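Local coordinates for protein pentafunctional AROM polypeptide (Schizosaccharomyces pombe, PDB 5SWV) that probably dehydrates 3-dehydroquinate to 3-dehydroshikimate and reduces that to shikimate, two of the five shikimate-pathway activities of the full-length polypeptide, at residues D353-F361 and T383-L394; L475-H483 and N499-Q507. All coordinates share one frame; numbering follows the deposited sequence.

Contact 1: D353-F361 and T383-L394; sequences DWRGIYDTF and TSRAAIYSLHRL
Trp-354, Ile-357 and Tyr-358 bring helix 353-361 against helix 383-393, the axes of these short segments approaching to 8.7 Å with their N-to-C directions 40° apart. Two knobs-into-holes fits organise the interface. The indole of Trp-354 enters a hole formed by Ala-386, Tyr-389, Ser-390 and Arg-393; its CG lies between the backbone N and carbonyl carbon (chi1 74°), which turns the ring toward Tyr-389. The Tyr-389 edge meets one indole face in a T-shaped stack, planes at 68°, Tyr-389 CE2 lying 3.6 Å from Trp-354 CE3, while Arg-355 CD sits over the opposite face, toward its rim. Ile-357 drops CD1 among Thr-383, Ala-386 and Ala-387, 3.8 Å from Ala-387 CB. Helix 383-393 directly follows strand 374-378 of the parallel Rossmann sheet, after a glycine-rich turn that in shikimate dehydrogenases borders the dinucleotide phosphates. Ser-390 lies between the two knobs, its CB 3.6 Å from Ile-357 CG2. Ser-390 OG bonds back to Ala-386 O at 2.9 Å, from above the carbonyl plane, while facing Trp-354 O without a hydrogen bond. At the C-terminal end Leu-394 divides: CD2 packs against Tyr-358 CE2 and CD1 approaches Phe-361 CB to 3.8 Å. Phe-361 turns one ring face to Leu-391 CD2.

Contact 2: L475-H483 and N499-Q507; sequences LDMAYKPLH and NGLEALVRQ
Met-477 and Gly-500 pass with their CA atoms only 4.0 Å apart, where the chain leaving strand 475-476 runs across the start of helix 500-507. Backbone meets backbone here: Asp-476 O comes within 2.9 Å of Gly-500 N, although the angle is too poor for a hydrogen bond. On each side a side chain bonds back to its own backbone. Asp-476 OD1 accepts from Ala-478 N in an Asx turn, with OD2 held by Thr-484, and the N-cap Asn-499 uses OD1 to accept from Glu-502 N at 3.1 Å. Placing Asn-499 CG between the backbone N and carbonyl carbon (chi1 72°) folds the amide back over the first helical turn. Beside this tight crossing, the Met-477 chain bends at chi2 and chi3, bringing both SD and CE to 4.0 Å from Ala-503 CB. The solvent side is looser. Exposed Tyr-479 reaches Leu-504 CD1 obliquely through CE2 at 4.0 Å, and exposed Leu-482 touches Leu-501 by methyl groups alone, CD2 to CD2. Strand 472-476 lies between strands 440-445 and 496-498 in the parallel sheet; Met-477 also packs on Ile-357 of helix 353-364, and Asn-499, Leu-501 and Glu-502 touch helix 522-530.

The two contacts follow in series along the chain, their centres about 13 Å apart, and both build on the six-stranded parallel sheet of the dehydrogenase's Rossmann domain. Contact 1 joins helix 353-364 to the helix after the first strand of that sheet; contact 2 joins the end of strand 472-476 to the helix that follows the last one. They meet where helices 353-364 and 500-516 pack together: Gly-356 O lies 3.4 Å from Ala-503 CB, and Thr-360 touches Glu-502 and Arg-506. The placement of these two helices is consistent with other shikimate dehydrogenases, where helices join the dinucleotide-binding and substrate-binding domains; each contact packs one of them against part of the Rossmann domain.

Contact 1: D353-F361 and T383-L394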
loop_
_atom_site.group_PDB
_atom_site.type_symbol
_atom_site.label_atom_id
_atom_site.label_comp_id
_atom_site.label_asym_id
_atom_site.label_seq_id
_atom_site.Cartn_x
_atom_site.Cartn_y
_atom_site.Cartn_z
ATOM N N ASP A 353 -5.882 -2.276 -14.406
ATOM C CA ASP A 353 -6.980 -3.245 -14.553
ATOM C C ASP A 353 -6.699 -4.552 -13.794
ATOM O O ASP A 353 -7.538 -5.026 -13.031
ATOM C CB ASP A 353 -7.303 -3.509 -16.034
ATOM C CG ASP A 353 -8.024 -2.311 -16.721
ATOM O OD1 ASP A 353 -8.667 -1.476 -16.023
ATOM O OD2 ASP A 353 -7.949 -2.210 -17.969
ATOM N N TRP A 354 -5.497 -5.095 -13.952
ATOM C CA TRP A 354 -5.094 -6.296 -13.202
ATOM C C TRP A 354 -5.146 -6.144 -11.672
ATOM O O TRP A 354 -5.409 -7.116 -10.960
ATOM C CB TRP A 354 -3.698 -6.771 -13.630
ATOM C CG TRP A 354 -2.563 -5.950 -13.134
ATOM C CD1 TRP A 354 -2.107 -4.781 -13.659
ATOM C CD2 TRP A 354 -1.733 -6.232 -12.003
ATOM N NE1 TRP A 354 -1.039 -4.312 -12.927
ATOM C CE2 TRP A 354 -0.781 -5.191 -11.913
ATOM C CE3 TRP A 354 -1.696 -7.272 -11.063
ATOM C CZ2 TRP A 354 0.205 -5.160 -10.933
ATOM C CZ3 TRP A 354 -0.719 -7.247 -10.080
ATOM C CH2 TRP A 354 0.219 -6.189 -10.021
ATOM N N ARG A 355 -4.879 -4.938 -11.177
ATOM C CA ARG A 355 -4.870 -4.681 -9.746
ATOM C C ARG A 355 -6.250 -4.921 -9.136
ATOM O O ARG A 355 -6.353 -5.367 -7.994
ATOM C CB ARG A 355 -4.400 -3.252 -9.455
ATOM C CG ARG A 355 -2.953 -2.973 -9.864
ATOM C CD ARG A 355 -1.942 -3.683 -8.966
ATOM N NE ARG A 355 -2.222 -3.265 -7.612
ATOM C CZ ARG A 355 -1.859 -2.100 -7.097
ATOM N NH1 ARG A 355 -1.109 -1.240 -7.776
ATOM N NH2 ARG A 355 -2.233 -1.800 -5.872
ATOM N N GLY A 356 -7.307 -4.641 -9.896
ATOM C CA GLY A 356 -8.656 -4.968 -9.473
ATOM C C GLY A 356 -8.803 -6.434 -9.094
ATOM O O GLY A 356 -9.524 -6.770 -8.145
ATOM N N ILE A 357 -8.111 -7.299 -9.835
ATOM C CA ILE A 357 -8.103 -8.734 -9.568
ATOM C C ILE A 357 -7.142 -9.054 -8.445
ATOM O O ILE A 357 -7.535 -9.604 -7.435
ATOM C CB ILE A 357 -7.733 -9.537 -10.829
ATOM C CG1 ILE A 357 -8.754 -9.235 -11.947
ATOM C CG2 ILE A 357 -7.711 -11.034 -10.525
ATOM C CD1 ILE A 357 -8.369 -9.772 -13.304
ATOM N N TYR A 358 -5.888 -8.681 -8.623
ATOM C CA TYR A 358 -4.862 -8.961 -7.652
ATOM C C TYR A 358 -5.215 -8.485 -6.254
ATOM O O TYR A 358 -5.200 -9.270 -5.315
ATOM C CB TYR A 358 -3.539 -8.330 -8.090
ATOM C CG TYR A 358 -2.414 -8.651 -7.154
ATOM C CD1 TYR A 358 -2.153 -7.839 -6.063
ATOM C CD2 TYR A 358 -1.637 -9.796 -7.330
ATOM C CE1 TYR A 358 -1.134 -8.145 -5.173
ATOM C CE2 TYR A 358 -0.607 -10.109 -6.458
ATOM C CZ TYR A 358 -0.363 -9.283 -5.377
ATOM O OH TYR A 358 0.633 -9.564 -4.485
ATOM N N ASP A 359 -5.527 -7.198 -6.122
ATOM C CA ASP A 359 -5.765 -6.579 -4.809
ATOM C C ASP A 359 -7.014 -7.129 -4.113
ATOM O O ASP A 359 -7.109 -7.099 -2.874
ATOM C CB ASP A 359 -5.948 -5.058 -4.910
ATOM C CG ASP A 359 -4.709 -4.308 -5.400
ATOM O OD1 ASP A 359 -3.635 -4.897 -5.663
ATOM O OD2 ASP A 359 -4.828 -3.071 -5.517
ATOM N N THR A 360 -7.992 -7.578 -4.898
ATOM C CA THR A 360 -9.208 -8.157 -4.337
ATOM C C THR A 360 -8.871 -9.465 -3.615
ATOM O O THR A 360 -9.262 -9.649 -2.473
ATOM C CB THR A 360 -10.269 -8.373 -5.427
ATOM O OG1 THR A 360 -10.630 -7.108 -5.973
ATOM C CG2 THR A 360 -11.506 -9.032 -4.870
ATOM N N PHE A 361 -8.126 -10.345 -4.283
ATOM C CA PHE A 361 -7.630 -11.577 -3.676
ATOM C C PHE A 361 -6.719 -11.289 -2.491
ATOM O O PHE A 361 -6.888 -11.870 -1.421
ATOM C CB PHE A 361 -6.896 -12.451 -4.710
ATOM C CG PHE A 361 -7.822 -13.250 -5.591
ATOM C CD1 PHE A 361 -8.454 -14.389 -5.109
ATOM C CD2 PHE A 361 -8.059 -12.874 -6.903
ATOM C CE1 PHE A 361 -9.315 -15.119 -5.909
ATOM C CE2 PHE A 361 -8.916 -13.613 -7.715
ATOM C CZ PHE A 361 -9.548 -14.730 -7.212
ATOM N N THR A 383 -9.587 -9.429 -20.131
ATOM C CA THR A 383 -9.630 -9.531 -18.688
ATOM C C THR A 383 -9.039 -10.868 -18.225
ATOM O O THR A 383 -8.363 -10.916 -17.205
ATOM C CB THR A 383 -11.061 -9.329 -18.132
ATOM O OG1 THR A 383 -11.555 -8.053 -18.524
ATOM C CG2 THR A 383 -11.070 -9.351 -16.616
ATOM N N SER A 384 -9.262 -11.940 -18.981
ATOM C CA SER A 384 -8.713 -13.248 -18.615
ATOM C C SER A 384 -7.198 -13.240 -18.557
ATOM O O SER A 384 -6.603 -13.990 -17.783
ATOM C CB SER A 384 -9.162 -14.351 -19.581
ATOM O OG SER A 384 -8.387 -14.331 -20.771
ATOM N N ARG A 385 -6.580 -12.401 -19.374
ATOM C CA ARG A 385 -5.120 -12.322 -19.392
ATOM C C ARG A 385 -4.586 -11.677 -18.131
ATOM O O ARG A 385 -3.601 -12.153 -17.568
ATOM C CB ARG A 385 -4.635 -11.551 -20.601
ATOM C CG ARG A 385 -5.202 -12.123 -21.887
ATOM C CD ARG A 385 -4.427 -11.685 -23.102
ATOM N NE ARG A 385 -4.291 -10.230 -23.165
ATOM C CZ ARG A 385 -3.728 -9.580 -24.181
ATOM N NH1 ARG A 385 -3.272 -10.262 -25.253
ATOM N NH2 ARG A 385 -3.641 -8.241 -24.130
ATOM N N ALA A 386 -5.239 -10.594 -17.699
ATOM C CA ALA A 386 -4.922 -9.947 -16.429
ATOM C C ALA A 386 -5.136 -10.905 -15.265
ATOM O O ALA A 386 -4.329 -10.948 -14.327
ATOM C CB ALA A 386 -5.770 -8.712 -16.243
ATOM N N ALA A 387 -6.206 -11.685 -15.349
ATOM C CA ALA A 387 -6.519 -12.685 -14.334
ATOM C C ALA A 387 -5.429 -13.761 -14.210
ATOM O O ALA A 387 -5.023 -14.114 -13.097
ATOM C CB ALA A 387 -7.867 -13.320 -14.627
ATOM N N ILE A 388 -4.947 -14.263 -15.345
ATOM C CA ILE A 388 -3.841 -15.212 -15.352
ATOM C C ILE A 388 -2.591 -14.586 -14.739
ATOM O O ILE A 388 -2.031 -15.145 -13.797
ATOM C CB ILE A 388 -3.581 -15.752 -16.759
ATOM C CG1 ILE A 388 -4.712 -16.692 -17.121
ATOM C CG2 ILE A 388 -2.253 -16.503 -16.846
ATOM C CD1 ILE A 388 -4.731 -17.064 -18.580
ATOM N N TYR A 389 -2.171 -13.424 -15.237
ATOM C CA TYR A 389 -1.055 -12.679 -14.608
ATOM C C TYR A 389 -1.250 -12.522 -13.089
ATOM O O TYR A 389 -0.352 -12.838 -12.310
ATOM C CB TYR A 389 -0.851 -11.312 -15.274
ATOM C CG TYR A 389 0.178 -10.429 -14.607
ATOM C CD1 TYR A 389 1.511 -10.795 -14.563
ATOM C CD2 TYR A 389 -0.188 -9.211 -14.022
ATOM C CE1 TYR A 389 2.469 -9.976 -13.959
ATOM C CE2 TYR A 389 0.749 -8.385 -13.407
ATOM C CZ TYR A 389 2.084 -8.764 -13.373
ATOM O OH TYR A 389 3.011 -7.939 -12.758
ATOM N N SER A 390 -2.438 -12.082 -12.677
ATOM C CA SER A 390 -2.720 -11.877 -11.251
ATOM C C SER A 390 -2.583 -13.181 -10.474
ATOM O O SER A 390 -1.926 -13.210 -9.446
ATOM C CB SER A 390 -4.112 -11.262 -11.033
ATOM O OG SER A 390 -4.166 -9.957 -11.561
ATOM N N LEU A 391 -3.184 -14.260 -10.958
ATOM C CA LEU A 391 -3.106 -15.526 -10.210
ATOM C C LEU A 391 -1.667 -16.005 -10.133
ATOM O O LEU A 391 -1.217 -16.428 -9.081
ATOM C CB LEU A 391 -4.028 -16.606 -10.796
ATOM C CG LEU A 391 -5.521 -16.330 -10.582
ATOM C CD1 LEU A 391 -6.388 -17.447 -11.117
ATOM C CD2 LEU A 391 -5.833 -16.118 -9.111
ATOM N N HIS A 392 -0.947 -15.871 -11.237
ATOM C CA HIS A 392 0.448 -16.253 -11.277
ATOM C C HIS A 392 1.263 -15.423 -10.299
ATOM O O HIS A 392 2.093 -15.957 -9.555
ATOM C CB HIS A 392 1.027 -16.134 -12.697
ATOM C CG HIS A 392 2.392 -16.736 -12.839
ATOM N ND1 HIS A 392 3.545 -16.031 -12.572
ATOM C CD2 HIS A 392 2.785 -17.981 -13.196
ATOM C CE1 HIS A 392 4.591 -16.816 -12.761
ATOM N NE2 HIS A 392 4.157 -18.005 -13.137
ATOM N N ARG A 393 1.005 -14.126 -10.266
ATOM C CA ARG A 393 1.763 -13.231 -9.397
ATOM C C ARG A 393 1.508 -13.488 -7.925
ATOM O O ARG A 393 2.366 -13.226 -7.114
ATOM C CB ARG A 393 1.444 -11.776 -9.736
ATOM C CG ARG A 393 2.396 -10.767 -9.126
ATOM C CD ARG A 393 2.521 -9.534 -10.000
ATOM N NE ARG A 393 2.860 -8.382 -9.171
ATOM C CZ ARG A 393 4.086 -7.961 -8.888
ATOM N NH1 ARG A 393 5.164 -8.578 -9.376
ATOM N NH2 ARG A 393 4.233 -6.900 -8.098
ATOM N N LEU A 394 0.329 -13.994 -7.588
ATOM C CA LEU A 394 0.009 -14.389 -6.225
ATOM C C LEU A 394 0.555 -15.768 -5.870
ATOM O O LEU A 394 0.345 -16.214 -4.752
ATOM C CB LEU A 394 -1.512 -14.407 -6.019
ATOM C CG LEU A 394 -2.319 -13.108 -6.163
ATOM C CD1 LEU A 394 -3.741 -13.354 -6.643
ATOM C CD2 LEU A 394 -2.366 -12.349 -4.855
#

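Contact 2: L475-H483 and N499-Q507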
loop_
_atom_site.group_PDB
_atom_site.type_symbol
_atom_site.label_atom_id
_atom_site.label_comp_id
_atom_site.label_asym_id
_atom_site.label_seq_id
_atom_site.Cartn_x
_atom_site.Cartn_y
_atom_site.Cartn_z
ATOM N N LEU A 475 -14.094 -14.904 -7.650
ATOM C CA LEU A 475 -14.306 -13.525 -8.110
ATOM C C LEU A 475 -14.991 -13.502 -9.471
ATOM O O LEU A 475 -14.522 -14.131 -10.405
ATOM C CB LEU A 475 -12.968 -12.792 -8.210
ATOM C CG LEU A 475 -12.968 -11.407 -8.866
ATOM C CD1 LEU A 475 -13.828 -10.437 -8.085
ATOM C CD2 LEU A 475 -11.550 -10.885 -8.955
ATOM N N ASP A 476 -16.079 -12.758 -9.597
ATOM C CA ASP A 476 -16.702 -12.546 -10.895
ATOM C C ASP A 476 -16.423 -11.117 -11.291
ATOM O O ASP A 476 -16.706 -10.221 -10.517
ATOM C CB ASP A 476 -18.210 -12.779 -10.807
ATOM C CG ASP A 476 -18.866 -12.931 -12.168
ATOM O OD1 ASP A 476 -18.464 -12.227 -13.118
ATOM O OD2 ASP A 476 -19.809 -13.743 -12.280
ATOM N N MET A 477 -15.890 -10.908 -12.490
ATOM C CA MET A 477 -15.571 -9.568 -12.979
ATOM C C MET A 477 -16.740 -8.778 -13.535
ATOM O O MET A 477 -16.588 -7.588 -13.792
ATOM C CB MET A 477 -14.484 -9.635 -14.039
ATOM C CG MET A 477 -13.166 -10.120 -13.489
ATOM S SD MET A 477 -12.575 -9.030 -12.195
ATOM C CE MET A 477 -12.110 -7.578 -13.147
ATOM N N ALA A 478 -17.897 -9.407 -13.715
ATOM C CA ALA A 478 -19.094 -8.672 -14.129
ATOM C C ALA A 478 -19.881 -8.102 -12.932
ATOM O O ALA A 478 -19.944 -8.700 -11.838
ATOM C CB ALA A 478 -19.981 -9.555 -14.993
ATOM N N TYR A 479 -20.491 -6.941 -13.166
ATOM C CA TYR A 479 -21.306 -6.233 -12.163
ATOM C C TYR A 479 -22.695 -5.919 -12.740
ATOM O O TYR A 479 -23.315 -4.920 -12.393
ATOM C CB TYR A 479 -20.591 -4.953 -11.699
ATOM C CG TYR A 479 -20.109 -4.060 -12.832
ATOM C CD1 TYR A 479 -20.929 -3.062 -13.370
ATOM C CD2 TYR A 479 -18.829 -4.223 -13.375
ATOM C CE1 TYR A 479 -20.489 -2.251 -14.407
ATOM C CE2 TYR A 479 -18.380 -3.419 -14.413
ATOM C CZ TYR A 479 -19.213 -2.434 -14.925
ATOM O OH TYR A 479 -18.761 -1.633 -15.949
ATOM N N LYS A 480 -23.195 -6.813 -13.590
ATOM C CA LYS A 480 -24.415 -6.571 -14.350
ATOM C C LYS A 480 -25.057 -7.911 -14.746
ATOM O O LYS A 480 -24.760 -8.436 -15.828
ATOM C CB LYS A 480 -24.068 -5.724 -15.589
ATOM C CG LYS A 480 -25.225 -5.393 -16.538
ATOM C CD LYS A 480 -26.265 -4.480 -15.900
ATOM C CE LYS A 480 -27.385 -4.161 -16.875
ATOM N NZ LYS A 480 -28.205 -3.035 -16.369
ATOM N N PRO A 481 -25.925 -8.479 -13.873
ATOM C CA PRO A 481 -26.338 -8.011 -12.534
ATOM C C PRO A 481 -25.227 -7.953 -11.477
ATOM O O PRO A 481 -24.125 -8.441 -11.709
ATOM C CB PRO A 481 -27.421 -9.028 -12.116
ATOM C CG PRO A 481 -27.293 -10.187 -13.054
ATOM C CD PRO A 481 -26.743 -9.625 -14.325
ATOM N N LEU A 482 -25.537 -7.347 -10.328
ATOM C CA LEU A 482 -24.602 -7.253 -9.195
ATOM C C LEU A 482 -24.292 -8.642 -8.632
ATOM O O LEU A 482 -23.118 -9.011 -8.531
ATOM C CB LEU A 482 -25.161 -6.351 -8.077
ATOM C CG LEU A 482 -25.237 -4.839 -8.347
ATOM C CD1 LEU A 482 -26.180 -4.109 -7.386
ATOM C CD2 LEU A 482 -23.833 -4.245 -8.300
ATOM N N HIS A 483 -25.348 -9.381 -8.257
ATOM C CA HIS A 483 -25.262 -10.824 -7.931
ATOM C C HIS A 483 -25.461 -11.627 -9.227
ATOM O O HIS A 483 -26.543 -11.581 -9.822
ATOM C CB HIS A 483 -26.347 -11.258 -6.927
ATOM C CG HIS A 483 -26.243 -10.625 -5.570
ATOM N ND1 HIS A 483 -26.941 -9.485 -5.225
ATOM C CD2 HIS A 483 -25.570 -11.003 -4.457
ATOM C CE1 HIS A 483 -26.681 -9.175 -3.966
ATOM N NE2 HIS A 483 -25.852 -10.079 -3.478
ATOM N N ASN A 499 -17.382 -9.523 -6.029
ATOM C CA ASN A 499 -18.023 -9.070 -7.258
ATOM C C ASN A 499 -17.175 -8.072 -8.014
ATOM O O ASN A 499 -16.189 -7.560 -7.484
ATOM C CB ASN A 499 -19.443 -8.532 -6.986
ATOM C CG ASN A 499 -19.473 -7.186 -6.263
ATOM O OD1 ASN A 499 -18.467 -6.661 -5.762
ATOM N ND2 ASN A 499 -20.665 -6.621 -6.209
ATOM N N GLY A 500 -17.582 -7.800 -9.249
ATOM C CA GLY A 500 -16.814 -6.967 -10.165
ATOM C C GLY A 500 -16.788 -5.505 -9.793
ATOM O O GLY A 500 -15.912 -4.764 -10.210
ATOM N N LEU A 501 -17.760 -5.083 -9.009
ATOM C CA LEU A 501 -17.762 -3.723 -8.505
ATOM C C LEU A 501 -16.616 -3.514 -7.511
ATOM O O LEU A 501 -15.921 -2.498 -7.560
ATOM C CB LEU A 501 -19.118 -3.407 -7.879
ATOM C CG LEU A 501 -19.433 -1.936 -7.591
ATOM C CD1 LEU A 501 -19.048 -1.030 -8.769
ATOM C CD2 LEU A 501 -20.914 -1.791 -7.226
ATOM N N GLU A 502 -16.397 -4.495 -6.640
ATOM C CA GLU A 502 -15.240 -4.446 -5.771
ATOM C C GLU A 502 -13.952 -4.274 -6.577
ATOM O O GLU A 502 -13.142 -3.414 -6.262
ATOM C CB GLU A 502 -15.151 -5.676 -4.874
ATOM C CG GLU A 502 -13.794 -5.790 -4.197
ATOM C CD GLU A 502 -13.788 -6.687 -3.001
ATOM O OE1 GLU A 502 -14.800 -7.369 -2.759
ATOM O OE2 GLU A 502 -12.745 -6.702 -2.317
ATOM N N ALA A 503 -13.769 -5.087 -7.607
ATOM C CA ALA A 503 -12.569 -4.979 -8.431
ATOM C C ALA A 503 -12.436 -3.632 -9.104
ATOM O O ALA A 503 -11.354 -3.066 -9.112
ATOM C CB ALA A 503 -12.529 -6.073 -9.479
ATOM N N LEU A 504 -13.531 -3.131 -9.669
ATOM C CA LEU A 504 -13.558 -1.788 -10.281
ATOM C C LEU A 504 -13.118 -0.711 -9.287
ATOM O O LEU A 504 -12.355 0.193 -9.637
ATOM C CB LEU A 504 -14.959 -1.426 -10.803
ATOM C CG LEU A 504 -15.047 -0.242 -11.806
ATOM C CD1 LEU A 504 -16.211 -0.528 -12.753
ATOM C CD2 LEU A 504 -15.169 1.199 -11.235
ATOM N N VAL A 505 -13.601 -0.814 -8.056
ATOM C CA VAL A 505 -13.236 0.143 -7.031
ATOM C C VAL A 505 -11.756 0.082 -6.710
ATOM O O VAL A 505 -11.121 1.126 -6.573
ATOM C CB VAL A 505 -14.079 -0.043 -5.760
ATOM C CG1 VAL A 505 -13.478 0.702 -4.568
ATOM C CG2 VAL A 505 -15.494 0.442 -6.026
ATOM N N ARG A 506 -11.209 -1.123 -6.604
ATOM C CA ARG A 506 -9.787 -1.283 -6.316
ATOM C C ARG A 506 -8.855 -0.874 -7.475
ATOM O O ARG A 506 -7.713 -0.507 -7.213
ATOM C CB ARG A 506 -9.497 -2.701 -5.823
ATOM C CG ARG A 506 -10.218 -3.053 -4.521
ATOM C CD ARG A 506 -9.662 -4.314 -3.861
ATOM N NE ARG A 506 -10.468 -4.839 -2.741
ATOM C CZ ARG A 506 -10.388 -4.451 -1.459
ATOM N NH1 ARG A 506 -9.566 -3.491 -1.055
ATOM N NH2 ARG A 506 -11.159 -5.038 -0.560
ATOM N N GLN A 507 -9.333 -0.921 -8.729
ATOM C CA GLN A 507 -8.582 -0.365 -9.889
ATOM C C GLN A 507 -8.373 1.112 -9.749
ATOM O O GLN A 507 -7.259 1.607 -9.939
ATOM C CB GLN A 507 -9.313 -0.548 -11.216
ATOM C CG GLN A 507 -9.322 -1.967 -11.722
ATOM C CD GLN A 507 -10.297 -2.161 -12.867
ATOM O OE1 GLN A 507 -10.788 -1.175 -13.448
ATOM N NE2 GLN A 507 -10.590 -3.440 -13.200
#